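Side-chain contacts in beta-lactamase Mb2281c (Mycobacterium bovis, PDB 3I7J), which belongs to the beta-lactamase family of hydrolases and probably cleaves the ring amide of beta-lactams or a related ester or amide bond: residues A50-A53 and V54-V58; S167-S170 and A171-A175. All coordinates share one frame; numbering follows the deposited sequence.

Contact 1: A50-A53 and V54-V58; sequences AQVA and VEEGV
Three backbone N-H groups converge on the carbonyl oxygen of Ala53, in the last turn of helix 42-56. Val58 N stands 3.0 Å from Ala53 O, and the amides of Gly57 and Glu56 share the same acceptor; each bond is weak, with N-H...O angles near 125°. Gly57, at a positive phi of 96°, also returns a weak bond to Val54 O, which completes a Schellman motif. The reversal brings Val58 back over the last turn, its CB 4.2 Å from the CB of Ala53, in the apolar contact that often accompanies this motif. The Glu56 amide is shared: its better bond goes to Val52 O, one residue earlier, with Glu56 N 2.9 Å from that oxygen and in the carbonyl plane. Glu56 CG, anti to its carbonyl carbon (chi1 -66°), rests 3.3 Å from Val52 O, and the extended chain beyond carries OE2 obliquely across Val52 to 3.9 Å from CG1. The other carboxylate oxygen, OE1, is hydrogen-bonded to Tyr122 of helix 119-131, a residue that also touches Val52 and Ala53. On another side of the helix, Val54 CG2 lies 3.3 Å from Ala50 O. Ala53 O thus takes up the amides of Gly57 and Val58 through weak, bent bonds as the chain turns out of the helix, with the Glu56 amide as a weak third partner.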
# COMPACT_ATOMS: atom_id res chain seq x y z
N ALA A 50 10.64 -3.45 3.61
CA ALA A 50 11.36 -4.51 2.90
C ALA A 50 12.28 -3.92 1.83
O ALA A 50 13.33 -4.48 1.51
CB ALA A 50 10.38 -5.49 2.26
N GLN A 51 11.88 -2.78 1.27
CA GLN A 51 12.66 -2.09 0.27
C GLN A 51 13.91 -1.50 0.92
O GLN A 51 15.00 -1.56 0.36
CB GLN A 51 11.84 -0.98 -0.38
CG GLN A 51 10.82 -1.48 -1.39
CD GLN A 51 9.73 -0.46 -1.66
OE1 GLN A 51 9.99 0.74 -1.62
NE2 GLN A 51 8.52 -0.92 -1.92
N VAL A 52 13.75 -0.94 2.12
CA VAL A 52 14.88 -0.38 2.84
C VAL A 52 15.85 -1.51 3.18
O VAL A 52 17.06 -1.34 3.08
CB VAL A 52 14.43 0.32 4.15
CG1 VAL A 52 15.66 0.75 4.96
CG2 VAL A 52 13.57 1.54 3.83
N ALA A 53 15.32 -2.67 3.57
CA ALA A 53 16.15 -3.82 3.92
C ALA A 53 17.01 -4.28 2.74
O ALA A 53 18.17 -4.67 2.92
CB ALA A 53 15.29 -4.97 4.42
N VAL A 54 16.45 -4.24 1.53
CA VAL A 54 17.19 -4.62 0.35
C VAL A 54 18.35 -3.65 0.18
O VAL A 54 19.48 -4.06 -0.10
CB VAL A 54 16.30 -4.59 -0.93
CG1 VAL A 54 17.16 -4.80 -2.18
CG2 VAL A 54 15.24 -5.68 -0.85
N GLU A 55 18.08 -2.36 0.35
CA GLU A 55 19.14 -1.36 0.20
C GLU A 55 20.20 -1.44 1.29
O GLU A 55 21.35 -1.07 1.05
CB GLU A 55 18.53 0.06 0.13
CG GLU A 55 17.61 0.23 -1.08
CD GLU A 55 17.64 1.62 -1.67
OE1 GLU A 55 17.18 2.57 -1.02
OE2 GLU A 55 18.11 1.77 -2.80
N GLU A 56 19.83 -1.93 2.48
CA GLU A 56 20.80 -2.08 3.57
C GLU A 56 21.67 -3.31 3.26
O GLU A 56 22.77 -3.46 3.79
CB GLU A 56 20.11 -2.28 4.93
CG GLU A 56 19.28 -1.09 5.46
CD GLU A 56 18.62 -1.36 6.83
OE1 GLU A 56 18.32 -2.54 7.14
OE2 GLU A 56 18.37 -0.39 7.59
N GLY A 57 21.16 -4.19 2.41
CA GLY A 57 21.89 -5.40 2.08
C GLY A 57 21.44 -6.58 2.93
O GLY A 57 21.95 -7.69 2.77
N VAL A 58 20.49 -6.34 3.83
CA VAL A 58 19.97 -7.39 4.71
C VAL A 58 19.48 -8.56 3.86
O VAL A 58 19.71 -9.73 4.19
CB VAL A 58 18.80 -6.87 5.59
CG1 VAL A 58 18.18 -8.01 6.38
CG2 VAL A 58 19.30 -5.78 6.53

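Contact 2: S167-S170 and A171-A175; sequences STVS and AQMHA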
# COMPACT_ATOMS: atom_id res chain seq x y z
N SER A 167 12.67 9.26 -0.13
CA SER A 167 13.76 9.65 0.74
C SER A 167 14.23 8.45 1.56
O SER A 167 15.43 8.27 1.79
CB SER A 167 13.32 10.75 1.70
OG SER A 167 14.41 11.14 2.52
N THR A 168 13.27 7.64 1.99
CA THR A 168 13.55 6.45 2.78
C THR A 168 14.28 5.39 1.95
O THR A 168 14.90 4.49 2.50
CB THR A 168 12.24 5.88 3.36
OG1 THR A 168 12.54 5.11 4.53
CG2 THR A 168 11.55 5.00 2.36
N VAL A 169 14.17 5.51 0.63
CA VAL A 169 14.84 4.60 -0.30
C VAL A 169 15.36 5.44 -1.47
O VAL A 169 14.96 6.59 -1.63
CB VAL A 169 13.89 3.48 -0.86
CG1 VAL A 169 13.35 2.63 0.27
CG2 VAL A 169 12.75 4.08 -1.67
N SER A 170 16.24 4.87 -2.28
CA SER A 170 16.80 5.59 -3.42
C SER A 170 15.76 5.76 -4.50
O SER A 170 14.78 5.02 -4.58
CB SER A 170 17.97 4.80 -4.00
OG SER A 170 17.51 3.56 -4.51
N ALA A 171 15.98 6.75 -5.36
CA ALA A 171 15.07 7.01 -6.46
C ALA A 171 14.94 5.76 -7.34
O ALA A 171 13.87 5.50 -7.90
CB ALA A 171 15.57 8.20 -7.28
N GLN A 172 16.03 5.01 -7.48
CA GLN A 172 16.03 3.80 -8.31
C GLN A 172 15.17 2.69 -7.71
O GLN A 172 14.44 2.00 -8.43
CB GLN A 172 17.45 3.27 -8.52
CG GLN A 172 17.51 2.06 -9.45
CD GLN A 172 16.66 2.26 -10.70
OE1 GLN A 172 16.80 3.27 -11.40
NE2 GLN A 172 15.77 1.31 -10.97
N MSE A 173 15.27 2.49 -6.41
CA MSE A 173 14.48 1.47 -5.75
C MSE A 173 13.00 1.85 -5.87
O MSE A 173 12.15 1.02 -6.21
CB MSE A 173 14.88 1.36 -4.27
CG MSE A 173 13.91 0.55 -3.41
SE MSE A 173 13.66 -1.27 -4.03
CE MSE A 173 15.03 -2.14 -2.98
N HIS A 174 12.68 3.12 -5.63
CA HIS A 174 11.29 3.57 -5.72
C HIS A 174 10.74 3.43 -7.12
O HIS A 174 9.56 3.08 -7.30
CB HIS A 174 11.15 5.03 -5.26
CG HIS A 174 9.74 5.53 -5.30
ND1 HIS A 174 9.25 6.29 -6.34
CD2 HIS A 174 8.72 5.37 -4.43
CE1 HIS A 174 7.98 6.57 -6.11
NE2 HIS A 174 7.63 6.03 -4.96
N ALA A 175 11.57 3.70 -8.12
CA ALA A 175 11.15 3.56 -9.50
C ALA A 175 10.85 2.08 -9.75
O ALA A 175 9.86 1.73 -10.39
CB ALA A 175 12.26 4.03 -10.44
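With chi1 at 64°, Ser170 holds OG between its own backbone N and carbonyl carbon, and from there the hydroxyl reaches forward over the first turn of helix 171-177. It accepts the amide of Met173, OG to N 3.1 Å, in a fairly straight bond (160° at the hydrogen), and also lies 3.4 Å from Met173 CB. The same hydroxyl is probably hydrogen-bonded to the Glu55 carboxylate of helix 42-56, so it meets both its own helix and a neighbouring one. The carbonyl of Ser170 starts the regular helical pattern: His174 N stands 3.0 Å from Ser170 O, nearly in line with the C=O bond. Selenomethionine Met173 carries CG anti to its backbone N (chi1 167°), which sets CG 3.9 Å from Val169 CB before bends at chi2 and chi3 lead the selenium and CE away from the loop. Val169 itself points at the helix; its CG2 comes 4.0 Å from His174 CB, the two side chains crossing at about a right angle. Histidine contributes just its aliphatic carbon here, while the His174 side chain also touches Arg48 and Pro166. A serine N-cap, with the residue before it packed on the fourth residue after it in the positions of a hydrophobic staple, is a characteristic way to begin an alpha-helix.

The C-terminal end of helix 42-56 in contact 1 packs against the N-terminal end of helix 171-177 in contact 2, their centres about 11 Å apart. The polar tie is a probable hydrogen bond between Glu55 OE2 and Ser170 OG, 2.5 Å, which adds a carboxylate to the N-cap of contact 2; Glu55 OE1 lies 3.2 Å from Val169 CA. Beside it, the Met173 methyl CE fits against helix 42-56, 3.4 Å from both Gln51 O and Val54 CB. Ser40 and Lys43 form an SxxK pattern, consistent with the active-site motif of serine beta-lactamases, at the start of helix 42-56, whereas contacts 1 and 2 join the far end of that helix to the start of helix 171-177.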